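Local coordinates for hypothetical protein TM1010 (Thermotoga maritima, PDB 2F4P) that is of unknown function but belongs to the cupin superfamily, whose domain is a small beta-barrel made of antiparallel strands, at residues 53-58 with 115-120; 61-66 with 133-138; 70-75 with 97-102. All coordinates share one frame; numbering follows the deposited sequence. Where two conformers were deposited one is given.

Interaction 1 (53-58 with 115-120); sequences VVFEPG and LVHIGI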
# COMPACT_ATOMS: atom_id res chain seq x y z
N VAL A 53 2.17 -5.53 -8.37
CA VAL A 53 2.84 -5.78 -9.66
C VAL A 53 3.99 -6.79 -9.49
O VAL A 53 4.80 -6.66 -8.55
CB VAL A 53 3.46 -4.49 -10.25
CG1 VAL A 53 3.83 -4.69 -11.77
CG2 VAL A 53 2.54 -3.30 -10.06
N VAL A 54 4.08 -7.76 -10.40
CA VAL A 54 5.28 -8.61 -10.51
C VAL A 54 5.95 -8.34 -11.84
O VAL A 54 5.29 -8.44 -12.89
CB VAL A 54 4.94 -10.11 -10.48
CG1 VAL A 54 6.24 -10.95 -10.51
CG2 VAL A 54 4.09 -10.44 -9.26
N PHE A 55 7.23 -7.98 -11.80
CA PHE A 55 8.08 -7.85 -12.99
C PHE A 55 9.00 -9.08 -12.99
O PHE A 55 9.76 -9.28 -12.04
CB PHE A 55 8.99 -6.65 -12.90
CG PHE A 55 8.29 -5.32 -12.93
CD1 PHE A 55 7.79 -4.76 -11.77
CD2 PHE A 55 8.15 -4.63 -14.10
CE1 PHE A 55 7.12 -3.53 -11.80
CE2 PHE A 55 7.50 -3.43 -14.15
CZ PHE A 55 7.00 -2.87 -12.97
N GLU A 56 8.96 -9.86 -14.05
CA GLU A 56 9.96 -10.94 -14.20
C GLU A 56 11.32 -10.32 -14.52
O GLU A 56 11.38 -9.17 -14.95
CB GLU A 56 9.55 -11.89 -15.32
CG GLU A 56 8.23 -12.62 -15.02
CD GLU A 56 8.23 -13.38 -13.74
OE1 GLU A 56 9.30 -13.91 -13.33
OE2 GLU A 56 7.14 -13.49 -13.13
N PRO A 57 12.41 -11.07 -14.34
CA PRO A 57 13.72 -10.48 -14.59
C PRO A 57 13.80 -9.80 -15.95
O PRO A 57 13.34 -10.34 -16.96
CB PRO A 57 14.68 -11.67 -14.48
CG PRO A 57 14.02 -12.62 -13.60
CD PRO A 57 12.52 -12.46 -13.86
N GLY A 58 14.34 -8.58 -15.97
CA GLY A 58 14.52 -7.83 -17.19
C GLY A 58 13.31 -6.98 -17.57
O GLY A 58 13.40 -6.15 -18.47
N LEU A 115 10.98 -8.54 -9.42
CA LEU A 115 10.60 -7.49 -8.47
C LEU A 115 9.09 -7.56 -8.27
O LEU A 115 8.34 -7.69 -9.24
CB LEU A 115 10.98 -6.10 -8.97
CG LEU A 115 10.48 -4.91 -8.13
CD1 LEU A 115 11.29 -4.76 -6.86
CD2 LEU A 115 10.51 -3.64 -8.96
N VAL A 116 8.67 -7.53 -7.01
CA VAL A 116 7.27 -7.45 -6.65
C VAL A 116 7.08 -6.25 -5.77
O VAL A 116 7.83 -6.05 -4.80
CB VAL A 116 6.79 -8.69 -5.88
CG1 VAL A 116 5.25 -8.63 -5.63
CG2 VAL A 116 7.20 -9.97 -6.62
N HIS A 117 6.08 -5.44 -6.10
CA HIS A 117 5.79 -4.29 -5.29
C HIS A 117 4.31 -3.90 -5.33
O HIS A 117 3.59 -4.23 -6.28
CB HIS A 117 6.70 -3.10 -5.69
CG HIS A 117 6.29 -2.41 -6.94
ND1 HIS A 117 5.27 -1.48 -6.98
CD2 HIS A 117 6.77 -2.49 -8.21
CE1 HIS A 117 5.12 -1.05 -8.22
NE2 HIS A 117 6.03 -1.63 -8.98
N ILE A 118 3.88 -3.22 -4.26
CA ILE A 118 2.62 -2.52 -4.23
C ILE A 118 2.88 -1.14 -4.82
O ILE A 118 3.93 -0.52 -4.58
CB ILE A 118 2.08 -2.41 -2.78
CG1 ILE A 118 1.71 -3.81 -2.24
CG2 ILE A 118 0.84 -1.50 -2.72
CD1 ILE A 118 1.76 -3.92 -0.74
N GLY A 119 1.95 -0.67 -5.65
CA GLY A 119 2.01 0.71 -6.15
C GLY A 119 0.78 1.46 -5.71
O GLY A 119 -0.32 0.90 -5.70
N ILE A 120 0.97 2.73 -5.33
CA ILE A 120 -0.12 3.61 -4.94
C ILE A 120 -0.07 4.82 -5.87
O ILE A 120 0.92 5.55 -5.86
CB ILE A 120 0.01 4.06 -3.49
CG1 ILE A 120 0.17 2.86 -2.57
CG2 ILE A 120 -1.20 4.88 -3.07
CD1 ILE A 120 0.56 3.19 -1.16

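Interaction 2 (61-66 with 133-138); sequences THWHSH and GSVTEE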
# COMPACT_ATOMS: atom_id res chain seq x y z
N THR A 61 8.71 -0.95 -16.72
CA THR A 61 7.81 -0.02 -17.31
C THR A 61 8.54 0.73 -18.42
O THR A 61 9.79 0.84 -18.44
CB THR A 61 7.29 1.02 -16.26
OG1 THR A 61 8.36 1.90 -15.87
CG2 THR A 61 6.75 0.36 -15.03
N HIS A 62 7.76 1.30 -19.33
CA HIS A 62 8.25 2.41 -20.15
C HIS A 62 8.52 3.62 -19.26
O HIS A 62 8.09 3.67 -18.08
CB HIS A 62 7.20 2.76 -21.20
CG HIS A 62 7.00 1.69 -22.22
ND1 HIS A 62 6.15 1.84 -23.30
CD2 HIS A 62 7.54 0.45 -22.34
CE1 HIS A 62 6.19 0.75 -24.04
NE2 HIS A 62 7.02 -0.11 -23.47
N TRP A 63 9.20 4.62 -19.81
CA TRP A 63 9.24 5.93 -19.16
C TRP A 63 7.82 6.50 -19.05
O TRP A 63 7.04 6.44 -20.01
CB TRP A 63 10.10 6.91 -19.94
CG TRP A 63 11.56 6.60 -20.01
CD1 TRP A 63 12.21 5.98 -21.04
CD2 TRP A 63 12.57 6.89 -19.02
NE1 TRP A 63 13.54 5.89 -20.77
CE2 TRP A 63 13.79 6.42 -19.53
CE3 TRP A 63 12.55 7.47 -17.75
CZ2 TRP A 63 15.00 6.56 -18.84
CZ3 TRP A 63 13.76 7.61 -17.06
CH2 TRP A 63 14.95 7.18 -17.61
N HIS A 64 7.50 7.09 -17.90
CA HIS A 64 6.22 7.70 -17.71
C HIS A 64 6.22 8.62 -16.48
O HIS A 64 7.17 8.63 -15.70
CB HIS A 64 5.14 6.62 -17.58
CG HIS A 64 5.27 5.75 -16.37
ND1 HIS A 64 6.35 4.91 -16.15
CD2 HIS A 64 4.42 5.54 -15.34
CE1 HIS A 64 6.16 4.25 -15.01
NE2 HIS A 64 5.00 4.61 -14.51
N SER A 65 5.14 9.35 -16.31
CA SER A 65 4.92 10.17 -15.12
C SER A 65 3.43 10.13 -14.73
O SER A 65 2.55 9.84 -15.57
CB SER A 65 5.37 11.63 -15.39
OG SER A 65 4.49 12.28 -16.31
N HIS A 66 3.18 10.45 -13.47
CA HIS A 66 1.84 10.58 -12.94
C HIS A 66 1.68 12.02 -12.45
O HIS A 66 2.45 12.46 -11.60
CB HIS A 66 1.66 9.68 -11.73
CG HIS A 66 1.50 8.23 -12.08
ND1 HIS A 66 0.26 7.65 -12.26
CD2 HIS A 66 2.41 7.26 -12.32
CE1 HIS A 66 0.42 6.39 -12.58
NE2 HIS A 66 1.71 6.12 -12.62
N GLY A 133 8.37 6.90 -23.99
CA GLY A 133 9.06 5.83 -24.69
C GLY A 133 9.49 4.66 -23.84
O GLY A 133 9.55 4.74 -22.61
N SER A 134 9.82 3.56 -24.51
CA SER A 134 10.45 2.41 -23.86
C SER A 134 11.77 2.79 -23.26
O SER A 134 12.44 3.73 -23.72
CB SER A 134 10.71 1.33 -24.92
OG SER A 134 9.49 0.77 -25.29
N VAL A 135 12.18 2.03 -22.24
CA VAL A 135 13.50 2.11 -21.71
C VAL A 135 14.32 1.18 -22.62
O VAL A 135 14.05 -0.02 -22.73
CB VAL A 135 13.58 1.70 -20.24
CG1 VAL A 135 15.02 1.79 -19.72
CG2 VAL A 135 12.64 2.59 -19.36
N THR A 136 15.29 1.76 -23.31
CA THR A 136 16.02 1.02 -24.30
C THR A 136 16.94 -0.01 -23.66
O THR A 136 17.24 0.06 -22.49
CB THR A 136 16.85 1.96 -25.18
OG1 THR A 136 17.81 2.67 -24.38
CG2 THR A 136 15.94 2.95 -25.89
N GLU A 137 17.40 -0.98 -24.45
CA GLU A 137 18.31 -1.97 -23.88
C GLU A 137 19.59 -1.32 -23.36
O GLU A 137 20.13 -1.74 -22.34
CB GLU A 137 18.61 -3.09 -24.87
CG GLU A 137 17.41 -4.02 -25.15
CD GLU A 137 16.81 -4.71 -23.91
OE1 GLU A 137 17.31 -4.58 -22.77
OE2 GLU A 137 15.79 -5.42 -24.09
N GLU A 138 20.07 -0.28 -24.05
CA GLU A 138 21.23 0.47 -23.61
C GLU A 138 20.96 1.21 -22.31
O GLU A 138 21.77 1.16 -21.38
CB GLU A 138 21.70 1.46 -24.69
O HOH W 1 10.79 -0.01 -20.97

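Interaction 3 (70-75 with 97-102); sequences QILIVT and VEIPPN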
# COMPACT_ATOMS: atom_id res chain seq x y z
N GLN A 70 3.24 9.01 -7.17
CA GLN A 70 3.14 7.56 -6.97
C GLN A 70 4.04 7.16 -5.82
O GLN A 70 5.07 7.79 -5.58
CB GLN A 70 3.52 6.87 -8.31
CG GLN A 70 3.50 5.33 -8.31
CD GLN A 70 3.80 4.72 -9.71
OE1 GLN A 70 4.71 5.17 -10.46
NE2 GLN A 70 3.01 3.72 -10.09
N ILE A 71 3.62 6.11 -5.08
CA ILE A 71 4.40 5.53 -4.00
C ILE A 71 4.58 4.04 -4.33
O ILE A 71 3.60 3.35 -4.63
CB ILE A 71 3.68 5.69 -2.64
CG1 ILE A 71 3.61 7.17 -2.23
CG2 ILE A 71 4.38 4.87 -1.53
CD1 ILE A 71 2.50 7.45 -1.23
N LEU A 72 5.81 3.55 -4.28
CA LEU A 72 6.09 2.12 -4.44
C LEU A 72 6.54 1.54 -3.11
O LEU A 72 7.30 2.17 -2.37
CB LEU A 72 7.21 1.86 -5.45
CG LEU A 72 7.16 2.62 -6.78
CD1 LEU A 72 8.30 2.14 -7.65
CD2 LEU A 72 5.84 2.42 -7.47
N ILE A 73 6.05 0.33 -2.82
CA ILE A 73 6.42 -0.41 -1.63
C ILE A 73 6.85 -1.79 -2.08
O ILE A 73 6.02 -2.56 -2.54
CB ILE A 73 5.24 -0.52 -0.66
CG1 ILE A 73 4.69 0.86 -0.29
CG2 ILE A 73 5.67 -1.28 0.57
CD1 ILE A 73 3.39 0.81 0.50
N VAL A 74 8.14 -2.06 -1.97
CA VAL A 74 8.73 -3.30 -2.48
C VAL A 74 8.53 -4.42 -1.49
O VAL A 74 8.90 -4.30 -0.32
CB VAL A 74 10.22 -3.11 -2.79
CG1 VAL A 74 10.81 -4.39 -3.40
CG2 VAL A 74 10.41 -1.90 -3.71
N THR A 75 7.93 -5.51 -1.94
CA THR A 75 7.61 -6.63 -1.06
C THR A 75 8.49 -7.85 -1.28
O THR A 75 8.59 -8.68 -0.39
CB THR A 75 6.13 -7.06 -1.20
OG1 THR A 75 5.85 -7.46 -2.55
CG2 THR A 75 5.22 -5.93 -0.86
N VAL A 97 9.54 3.98 -2.25
CA VAL A 97 9.90 5.00 -3.22
C VAL A 97 8.79 6.05 -3.34
O VAL A 97 7.66 5.72 -3.70
CB VAL A 97 10.14 4.39 -4.62
CG1 VAL A 97 10.68 5.45 -5.55
CG2 VAL A 97 11.06 3.20 -4.51
N GLU A 98 9.13 7.29 -3.02
CA GLU A 98 8.22 8.42 -3.22
C GLU A 98 8.52 9.07 -4.57
O GLU A 98 9.60 9.64 -4.77
CB GLU A 98 8.42 9.43 -2.12
CG GLU A 98 7.97 8.94 -0.77
CD GLU A 98 8.10 10.01 0.31
OE1 GLU A 98 8.40 11.19 0.00
OE2 GLU A 98 7.92 9.63 1.47
N ILE A 99 7.58 8.96 -5.49
CA ILE A 99 7.75 9.48 -6.85
C ILE A 99 6.92 10.75 -7.00
O ILE A 99 5.68 10.68 -7.08
CB ILE A 99 7.35 8.45 -7.91
CG1 ILE A 99 8.04 7.10 -7.64
CG2 ILE A 99 7.64 8.97 -9.34
CD1 ILE A 99 7.57 5.98 -8.51
N PRO A 100 7.58 11.92 -7.01
CA PRO A 100 6.78 13.12 -7.00
C PRO A 100 5.96 13.36 -8.27
O PRO A 100 6.26 12.80 -9.33
CB PRO A 100 7.81 14.25 -6.77
CG PRO A 100 9.05 13.57 -6.36
CD PRO A 100 9.02 12.24 -7.03
N PRO A 101 4.92 14.19 -8.13
CA PRO A 101 4.09 14.57 -9.27
C PRO A 101 4.93 14.98 -10.49
O PRO A 101 5.87 15.75 -10.35
CB PRO A 101 3.30 15.75 -8.73
CG PRO A 101 3.18 15.43 -7.26
CD PRO A 101 4.51 14.89 -6.91
N ASN A 102 4.59 14.38 -11.65
CA ASN A 102 5.14 14.71 -12.96
C ASN A 102 6.58 14.32 -13.20
O ASN A 102 7.09 14.55 -14.31
CB ASN A 102 4.95 16.19 -13.28
CG ASN A 102 3.54 16.63 -13.10
OD1 ASN A 102 2.62 16.09 -13.73
ND2 ASN A 102 3.34 17.57 -12.20

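Interaction 1 (53-58 with 115-120)
The first torsions of His-117 and Phe-55 set where each ring starts: the histidine holds CG between its backbone N and carbonyl carbon (chi1 77°), while the phenylalanine holds CG beside its backbone N, anti to the carbonyl carbon. From there the two rings meet rim to rim, with Phe-55 CE1 3.6 Å from His-117 NE2. Their planes differ by only 20°, yet neither ring lies over the face of the other, so the pair is an edge contact and not a stack. In the conformer given, Val-53 CB sits over one face of the imidazole, offset toward its rim, 4.0 Å from His-117 NE2. The other ring nitrogen is tied down locally: His-117 ND1 donates to Ile-118 O across 2.9 Å, with the oxygen in the ring plane but the donor well above the carbonyl plane. This bond limits how far the imidazole can rotate.

The backbone beneath is a textbook antiparallel pairing of neighbouring strands in the cupin barrel. Val-53 with His-117 and Phe-55 with Leu-115 form hydrogen-bonded pairs; Phe-55 N to Leu-115 O, 2.8 Å, is nearly straight at 172°. Between them, Val-54 and Val-116 make a non-hydrogen-bonded pair, where Val-116 CA makes a CA-H...O contact with Val-53 O at 3.2 Å.

One face of the sheet carries Val-53, Phe-55, Leu-115 and His-117. There Leu-115 CD2 lies 4.1 Å from Phe-55 CD1, Val-33 packs against Val-53 and Phe-55, and the His-117 ring meets that of His-107. On the other face Val-54 and Val-116 lie side by side. Farther along the second strand, Ile-118 and Ile-120 pack against the same two residues of the second subunit.

Interaction 2 (61-66 with 133-138)
Trp-63 and His-62 present successive groups to the chain at 133-135. The backbone bond from Trp-63 N to Gly-133 O, 2.8 Å long, is the direct hydrogen bond of the contact, and the same carbonyl oxygen also reaches the indole edge, 3.3 Å from Trp-63 CD1. With Trp-63 CG beside the backbone N, anti to the carbonyl carbon (chi1 -66°), Val-135 CG2 lies over the indole face, 3.8 Å from the centroid of the five-membered ring, in a CH-pi contact. The neighbouring imidazole is met differently: Ser-134 CA stands over its face, 4.0 Å from the His-62 ring centroid, and Ser-134 OG lies above the ring toward its rim, 3.2 Å from His-62 NE2. A water completes this shell, donating to Thr-61 O and accepting from Val-135 N.

Behind these groups, His-62 O accepts from Thr-61 OG1 at 2.8 Å and from His-64 ND1 at 2.9 Å, approached from opposite faces of the carbonyl plane. Trp-63 is set from several sides: its NE1 bonds to Glu-139, Arg-84 makes a cation-pi contact and Trp-106 meets it edge-to-face. In segment 133-138, Val-135 O accepts from Arg-60, and Thr-136 N-caps helix 137-144 through OG1 and Glu-139 N.

The segment runs on to His-64 and His-66, whose NE2 atoms both hydrogen-bond an unknown ligand; their spacing is consistent with the His-X-His part of the first cupin motif. Doubly gripped, the carbonyl of His-62 is probably polarised, and His-64 has one ring nitrogen committed to the backbone while the other hydrogen-bonds the unknown ligand.

Interaction 3 (70-75 with 97-102)
Leu-72, Val-97, Ile-99 and Gln-70 form the close-packed side of this antiparallel strand pair. Leu-72 CB lies 4.0 Å from Val-97 CB, the two side chains side by side, and Leu-72 CG comes within 3.8 Å of Ile-99 CD1. The same methyl touches Gln-70 OE1 at 3.6 Å: the glutamine CG lies anti to the backbone N (chi1 179°) and the chain stays extended beyond it, alongside Ile-99. Its amide then reaches polar partners beyond the strands, NE2 bonding to Tyr-51 and to an unknown ligand, OE1 weakly to His-105. Two hydrogen-bonded pairs underlie this face, Gln-70 with Ile-99 and Leu-72 with Val-97; the shortest bond joins Ile-99 N to Gln-70 O at 2.8 Å.

Between these two strands the opposite face has much less side-chain contact. Ile-71 and Glu-98 form the non-hydrogen-bonded pair, but their side chains hardly meet; instead Ile-71 CA makes a CA-H...O contact with Val-97 O at 3.3 Å. Glu-98 is exposed, and the second subunit also reaches this face: its Val-39 packs on Ile-71 and its Phe-46 on Glu-98.

Within the cupin barrel, strand 96-99 borders its sheet in this chain, while strand 70-75 pairs on its far side with strand 115-121. Strands 78-83, 89-92 and 105-109 of the other sheet close over the packed face, bringing Tyr-81, Leu-91 and His-107 against it.

How the interactions relate
Interactions 1 and 3 are two pairings of one sheet, joined where strands 115-121 and 70-75 lie side by side: Ile-118 N and Ile-120 N probably bond to Ile-73 O and Ile-71 O. Each rests on four backbone hydrogen bonds, with mostly apolar filling that includes His-117 and Gln-70; the second subunit meets Ile-118 and Ile-120 in one, the Ile-71 and Glu-98 face in the other. Interaction 2, on the other sheet, lies farther from the centre than interaction 1. Also buried, but with an exposed margin at Gly-133 and Ser-134, it relies on one direct bond, a water and ring-face contacts. His-64 and Gln-70 share the unknown ligand with His-66.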